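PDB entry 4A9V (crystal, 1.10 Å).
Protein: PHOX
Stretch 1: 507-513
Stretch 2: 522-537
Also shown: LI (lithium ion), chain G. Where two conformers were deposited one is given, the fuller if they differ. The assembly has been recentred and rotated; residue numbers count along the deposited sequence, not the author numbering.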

ATOM      1  N   GLY A 507      11.652 -18.682   6.386  1.00 10.46           N
ATOM      2  CA  GLY A 507      10.577 -19.291   5.608  1.00 10.83           C
ATOM      3  C   GLY A 507       9.848 -18.332   4.680  1.00  9.71           C
ATOM      4  O   GLY A 507      10.396 -17.319   4.243  1.00  9.73           O
ATOM      5  N   ASN A 508       8.586 -18.655   4.416  1.00  9.55           N
ATOM      6  CA  ASN A 508       7.734 -17.890   3.514  1.00  8.60           C
ATOM      7  C   ASN A 508       7.320 -16.569   4.162  1.00  8.11           C
ATOM      8  O   ASN A 508       7.429 -16.401   5.384  1.00  8.58           O
ATOM      9  CB  ASN A 508       6.481 -18.705   3.178  1.00  8.53           C
ATOM     10  CG  ASN A 508       6.756 -19.879   2.254  1.00 10.63           C
ATOM     11  OD1 ASN A 508       7.873 -20.090   1.781  1.00 12.36           O
ATOM     12  ND2 ASN A 508       5.712 -20.650   1.987  1.00 11.62           N
ATOM     13  N   ASN A 509       6.723 -15.690   3.364  1.00  8.05           N
ATOM     14  CA  ASN A 509       6.162 -14.466   3.910  1.00  7.22           C
ATOM     15  C   ASN A 509       5.009 -14.752   4.857  1.00  8.47           C
ATOM     16  O   ASN A 509       4.434 -15.845   4.868  1.00  9.17           O
ATOM     17  CB  ASN A 509       5.748 -13.525   2.781  1.00  7.73           C
ATOM     18  CG  ASN A 509       6.919 -12.746   2.243  1.00  7.73           C
ATOM     19  OD1 ASN A 509       7.657 -12.130   3.014  1.00  8.49           O
ATOM     20  ND2 ASN A 509       7.130 -12.796   0.933  1.00 10.46           N
ATOM     21  N   GLN A 510       4.744 -13.794   5.730  1.00  8.33           N
ATOM     22  CA  GLN A 510       4.080 -14.096   6.978  1.00  8.93           C
ATOM     23  C   GLN A 510       3.429 -12.871   7.589  1.00  6.95           C
ATOM     24  O   GLN A 510       3.585 -11.744   7.099  1.00  7.46           O
ATOM     25  CB  GLN A 510       5.092 -14.692   7.931  1.00 10.49           C
ATOM     26  CG  GLN A 510       6.255 -13.777   8.224  1.00 10.35           C
ATOM     27  CD  GLN A 510       7.396 -14.501   8.911  1.00 10.50           C
ATOM     28  OE1 GLN A 510       7.544 -14.434  10.140  1.00  9.72           O
ATOM     29  NE2 GLN A 510       8.226 -15.173   8.121  1.00 12.92           N
ATOM     30  N   MET A 511       2.628 -13.121   8.613  1.00  7.07           N
ATOM     31  CA  MET A 511       2.030 -12.067   9.400  1.00  6.35           C
ATOM     32  C   MET A 511       2.339 -12.328  10.860  1.00  7.06           C
ATOM     33  O   MET A 511       2.240 -13.462  11.335  1.00  7.27           O
ATOM     34  CB  MET A 511       0.514 -11.999   9.163  1.00  7.48           C
ATOM     35  CG  MET A 511      -0.186 -10.879   9.930  1.00  8.26           C
ATOM     36  SD  MET A 511      -1.826 -10.471   9.298  1.00  9.16           S
ATOM     37  CE  MET A 511      -2.707 -11.980   9.668  1.00 11.28           C
ATOM     38  N   LEU A 512       2.701 -11.263  11.564  1.00  6.58           N
ATOM     39  CA  LEU A 512       3.024 -11.317  12.977  1.00  6.72           C
ATOM     40  C   LEU A 512       2.144 -10.333  13.739  1.00  6.51           C
ATOM     41  O   LEU A 512       1.445  -9.511  13.144  1.00  7.33           O
ATOM     42  CB  LEU A 512       4.511 -10.992  13.207  1.00  7.38           C
ATOM     43  CG  LEU A 512       5.490 -11.807  12.346  1.00  7.64           C
ATOM     44  CD1 LEU A 512       5.969 -11.026  11.130  1.00  7.41           C
ATOM     45  CD2 LEU A 512       6.676 -12.307  13.167  1.00  8.77           C
ATOM     46  N   CYS A 513       2.135 -10.474  15.054  1.00  7.22           N
ATOM     47  CA  CYS A 513       1.362  -9.606  15.914  1.00  7.38           C
ATOM     48  C   CYS A 513       2.258  -9.101  17.030  1.00  7.65           C
ATOM     49  O   CYS A 513       3.031  -9.862  17.606  1.00  8.79           O
ATOM     50  CB  CYS A 513       0.178 -10.375  16.499  1.00  8.34           C
ATOM     51  SG  CYS A 513      -1.086  -9.327  17.254  1.00 10.22           S
ATOM     52  N   ARG A 522       4.989 -11.944  18.047  1.00  8.11           N
ATOM     53  CA  ARG A 522       4.738 -13.368  17.817  1.00  8.45           C
ATOM     54  C   ARG A 522       4.296 -13.603  16.377  1.00  8.15           C
ATOM     55  O   ARG A 522       3.486 -12.852  15.835  1.00  8.19           O
ATOM     56  CB  ARG A 522       3.664 -13.887  18.778  1.00  9.12           C
ATOM     57  CG  ARG A 522       4.064 -13.798  20.239  1.00  9.43           C
ATOM     58  CD  ARG A 522       3.022 -14.414  21.151  1.00 10.96           C
ATOM     59  NE  ARG A 522       3.385 -14.159  22.532  1.00 12.55           N
ATOM     60  CZ  ARG A 522       2.743 -14.636  23.584  1.00 18.71           C
ATOM     61  NH1 ARG A 522       1.685 -15.409  23.424  1.00 28.22           N
ATOM     62  NH2 ARG A 522       3.137 -14.286  24.795  1.00 33.58           N
ATOM     63  N   ARG A 523       4.796 -14.667  15.760  1.00  8.05           N
ATOM     64  CA  ARG A 523       4.372 -15.040  14.414  1.00  7.71           C
ATOM     65  C   ARG A 523       2.990 -15.673  14.457  1.00  7.56           C
ATOM     66  O   ARG A 523       2.737 -16.571  15.268  1.00  8.29           O
ATOM     67  CB  ARG A 523       5.376 -16.002  13.774  1.00  7.95           C
ATOM     68  CG  ARG A 523       5.130 -16.220  12.293  1.00  8.87           C
ATOM     69  CD  ARG A 523       6.124 -17.189  11.668  1.00 10.04           C
ATOM     70  NE  ARG A 523       7.493 -16.685  11.710  1.00 10.93           N
ATOM     71  CZ  ARG A 523       8.446 -17.136  12.520  1.00  9.79           C
ATOM     72  NH1 ARG A 523       8.208 -18.107  13.392  1.00 10.67           N
ATOM     73  NH2 ARG A 523       9.679 -16.662  12.410  1.00 10.34           N
ATOM     74  N   PHE A 524       2.100 -15.192  13.591  1.00  7.62           N
ATOM     75  CA  PHE A 524       0.693 -15.594  13.596  1.00  7.76           C
ATOM     76  C   PHE A 524       0.317 -16.453  12.384  1.00  7.90           C
ATOM     77  O   PHE A 524      -0.460 -17.394  12.530  1.00  8.61           O
ATOM     78  CB  PHE A 524      -0.202 -14.349  13.661  1.00  7.81           C
ATOM     79  CG  PHE A 524      -1.671 -14.650  13.574  1.00  8.04           C
ATOM     80  CD1 PHE A 524      -2.380 -15.060  14.687  1.00  8.83           C
ATOM     81  CD2 PHE A 524      -2.355 -14.483  12.382  1.00  8.67           C
ATOM     82  CE1 PHE A 524      -3.728 -15.357  14.593  1.00  9.76           C
ATOM     83  CE2 PHE A 524      -3.709 -14.745  12.294  1.00  9.70           C
ATOM     84  CZ  PHE A 524      -4.403 -15.160  13.408  1.00  9.25           C
ATOM     85  N   MET A 525       0.784 -16.083  11.192  1.00  7.71           N
ATOM     86  CA  MET A 525       0.391 -16.759   9.958  1.00  7.86           C
ATOM     87  C   MET A 525       1.594 -16.849   9.031  1.00  7.84           C
ATOM     88  O   MET A 525       2.398 -15.921   8.949  1.00  8.99           O
ATOM     89  CB  MET A 525      -0.741 -15.992   9.258  1.00  8.43           C
ATOM     90  CG  MET A 525      -1.294 -16.692   8.029  1.00  8.58           C
ATOM     91  SD  MET A 525      -2.546 -15.712   7.175  1.00 10.65           S
ATOM     92  CE  MET A 525      -1.509 -14.605   6.236  1.00 11.15           C
ATOM     93  N   VAL A 526       1.692 -17.959   8.309  1.00  7.69           N
ATOM     94  CA  VAL A 526       2.615 -18.068   7.194  1.00  8.20           C
ATOM     95  C   VAL A 526       1.830 -18.367   5.927  1.00  8.22           C
ATOM     96  O   VAL A 526       0.865 -19.134   5.948  1.00  9.20           O
ATOM     97  CB  VAL A 526       3.675 -19.170   7.424  1.00  8.51           C
ATOM     98  CG1 VAL A 526       4.645 -19.194   6.256  1.00  9.46           C
ATOM     99  CG2 VAL A 526       4.405 -18.965   8.746  1.00 10.00           C
ATOM    100  N   GLY A 527       2.187 -17.671   4.853  1.00  8.11           N
ATOM    101  CA  GLY A 527       1.518 -17.820   3.575  1.00  7.99           C
ATOM    102  C   GLY A 527       2.192 -18.817   2.655  1.00  8.81           C
ATOM    103  O   GLY A 527       3.227 -19.404   2.996  1.00  9.91           O
ATOM    104  N   PRO A 528       1.626 -18.977   1.458  1.00  8.30           N
ATOM    105  CA  PRO A 528       2.066 -19.996   0.518  1.00  9.28           C
ATOM    106  C   PRO A 528       3.277 -19.561  -0.316  1.00  9.64           C
ATOM    107  O   PRO A 528       3.848 -18.482  -0.115  1.00  9.91           O
ATOM    108  CB  PRO A 528       0.828 -20.215  -0.358  1.00 10.21           C
ATOM    109  CG  PRO A 528       0.117 -18.904  -0.332  1.00  9.15           C
ATOM    110  CD  PRO A 528       0.324 -18.401   1.073  1.00  8.75           C
ATOM    111  N   ILE A 529       3.696 -20.429  -1.219  1.00  9.53           N
ATOM    112  CA  ILE A 529       4.962 -20.252  -1.903  1.00  9.76           C
ATOM    113  C   ILE A 529       4.879 -19.099  -2.893  1.00  8.88           C
ATOM    114  O   ILE A 529       3.932 -18.998  -3.670  1.00  9.71           O
ATOM    115  CB  ILE A 529       5.373 -21.562  -2.607  1.00 10.30           C
ATOM    116  CG1 ILE A 529       5.721 -22.618  -1.550  1.00 11.53           C
ATOM    117  CG2 ILE A 529       6.543 -21.337  -3.556  1.00 11.58           C
ATOM    118  CD1 ILE A 529       5.982 -23.997  -2.118  1.00 13.08           C
ATOM    119  N   GLY A 530       5.865 -18.207  -2.832  1.00  9.64           N
ATOM    120  CA  GLY A 530       6.010 -17.146  -3.817  1.00 10.39           C
ATOM    121  C   GLY A 530       5.142 -15.922  -3.575  1.00  9.54           C
ATOM    122  O   GLY A 530       5.211 -14.972  -4.347  1.00 10.99           O
ATOM    123  N   CYS A 531       4.307 -15.946  -2.536  1.00  9.22           N
ATOM    124  CA  CYS A 531       3.408 -14.826  -2.247  1.00  8.75           C
ATOM    125  C   CYS A 531       4.114 -13.743  -1.445  1.00  8.65           C
ATOM    126  O   CYS A 531       5.173 -13.964  -0.857  1.00 10.06           O
ATOM    127  CB  CYS A 531       2.165 -15.304  -1.485  1.00  8.89           C
ATOM    128  SG  CYS A 531       2.361 -15.460   0.305  1.00  9.75           S
ATOM    129  N   GLU A 532       3.462 -12.592  -1.345  1.00  7.59           N
ATOM    130  CA  GLU A 532       3.607 -11.753  -0.165  1.00  8.08           C
ATOM    131  C   GLU A 532       2.270 -11.617   0.543  1.00  7.25           C
ATOM    132  O   GLU A 532       1.217 -11.898  -0.028  1.00  8.33           O
ATOM    133  CB  GLU A 532       4.188 -10.373  -0.507  1.00  8.19           C
ATOM    134  CG  GLU A 532       3.285  -9.455  -1.313  1.00  8.40           C
ATOM    135  CD  GLU A 532       4.028  -8.224  -1.817  1.00  8.22           C
ATOM    136  OE1 GLU A 532       4.713  -8.330  -2.857  1.00  9.16           O
ATOM    137  OE2 GLU A 532       3.929  -7.153  -1.174  1.00  9.50           O
ATOM    138  N   VAL A 533       2.334 -11.311   1.831  1.00  6.52           N
ATOM    139  CA  VAL A 533       1.152 -11.169   2.667  1.00  6.96           C
ATOM    140  C   VAL A 533       0.880  -9.674   2.779  1.00  6.59           C
ATOM    141  O   VAL A 533       1.775  -8.913   3.157  1.00  7.20           O
ATOM    142  CB  VAL A 533       1.407 -11.796   4.051  1.00  7.58           C
ATOM    143  CG1 VAL A 533       0.240 -11.535   4.980  1.00  8.58           C
ATOM    144  CG2 VAL A 533       1.661 -13.290   3.915  1.00  8.96           C
ATOM    145  N   THR A 534      -0.298  -9.243   2.336  1.00  6.83           N
ATOM    146  CA  THR A 534      -0.574  -7.829   2.193  1.00  6.93           C
ATOM    147  C   THR A 534      -2.076  -7.600   2.220  1.00  7.21           C
ATOM    148  O   THR A 534      -2.840  -8.446   1.773  1.00  8.44           O
ATOM    149  CB  THR A 534       0.064  -7.279   0.912  1.00  8.05           C
ATOM    150  OG1 THR A 534      -0.035  -5.851   0.905  1.00  8.28           O
ATOM    151  CG2 THR A 534      -0.553  -7.893  -0.337  1.00  9.22           C
ATOM    152  N   GLY A 535      -2.491  -6.443   2.721  1.00  6.79           N
ATOM    153  CA  GLY A 535      -3.907  -6.150   2.873  1.00  6.37           C
ATOM    154  C   GLY A 535      -4.427  -6.699   4.187  1.00  6.34           C
ATOM    155  O   GLY A 535      -4.252  -7.884   4.485  1.00  6.92           O
ATOM    156  N   ILE A 536      -5.058  -5.841   4.977  1.00  6.18           N
ATOM    157  CA  ILE A 536      -5.656  -6.276   6.234  1.00  6.33           C
ATOM    158  C   ILE A 536      -6.890  -5.445   6.541  1.00  6.67           C
ATOM    159  O   ILE A 536      -6.893  -4.226   6.374  1.00  8.11           O
ATOM    160  CB  ILE A 536      -4.641  -6.243   7.397  1.00  7.57           C
ATOM    161  CG1 ILE A 536      -5.271  -6.796   8.674  1.00  7.96           C
ATOM    162  CG2 ILE A 536      -4.061  -4.848   7.607  1.00  9.09           C
ATOM    163  CD1 ILE A 536      -4.263  -7.065   9.766  1.00  9.30           C
ATOM    164  N   SER A 537      -7.957  -6.125   6.938  1.00  6.55           N
ATOM    165  CA  SER A 537      -9.180  -5.486   7.434  0.50  7.01           C
ATOM    166  C   SER A 537      -9.783  -6.394   8.496  1.00  6.51           C
ATOM    167  O   SER A 537      -9.575  -7.597   8.458  1.00 10.22           O
ATOM    168  CB  SER A 537     -10.201  -5.311   6.306  0.50  6.36           C
ATOM    169  OG  SER A 537      -9.692  -4.523   5.247  0.50  6.92           O
TER
HETATM  170 LI    LI G 616       7.070  -7.977  -3.367  1.00 10.75          LI
HETATM  171  O   HOH W   1       8.056 -18.789  -1.006  1.00 21.90           O
HETATM  172  O   HOH W   2       6.200 -16.635   0.631  1.00 12.59           O
HETATM  173  O   HOH W   3       8.911  -8.742  -3.159  1.00 43.27           O
HETATM  174  O   HOH W   4       7.315 -10.539  -3.218  1.00 38.22           O
HETATM  175  O   HOH W   5       6.830  -6.129  -3.699  1.00 16.97           O

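What joins the two backbones? Strand 510-513 runs antiparallel to strand 522-526, and main-chain hydrogen bonds tie them along their length and just beyond: Cys513 N to Arg522 O (2.8 Å) and Arg522 N back to Cys513 O (2.9 Å), then Met511 N to Met525 O (2.8 Å) and Gly527 N to Asn509 O (2.9 Å). Between Met511 and Leu512 the register slips by one residue. At this beta bulge Met511 O accepts from two successive amides, Phe524 N at 2.8 Å and Met525 N at 3.0 Å, so the extra residue is accommodated without losing the pairing.

How is the turn beyond the strand held? Two asparagines, both in the m rotamer, supply amide groups that can reach backbone carbonyls. Asn508 ND2 donates to Gly527 O (3.0 Å) and Asn509 ND2 to Cys531 O (2.9 Å), which grips the chain before and at the end of the type II turn from Pro528 to Cys531. Water completes the join: one molecule bridges Asn508 OD1 and Gly530 N, while another accepts from Asn509 N and donates to Pro528 O and Cys531 O. Gly530 has phi 82°, a positive value that by itself favours glycine.

Which polar side chains pair across the strands? Gln510 and Arg523 lie on the same face as Leu512 and Val526. Arg523 NE donates to Gln510 OE1 at 2.7 Å, near the guanidinium plane, and Gln510 NE2 donates to Asn508 O (3.1 Å), so one buried amide uses both its ends.

What packs around Met511? Met511, which has the largest area covered by the other stretch, extends its long, flexible side chain among several partners. Its CB meets Met525 CB and Val533 CG1, each at 4.2 Å; its CE approaches Phe524 CD2 at 3.7 Å, and its SD lies 4.2 Å from Ile536 CD1.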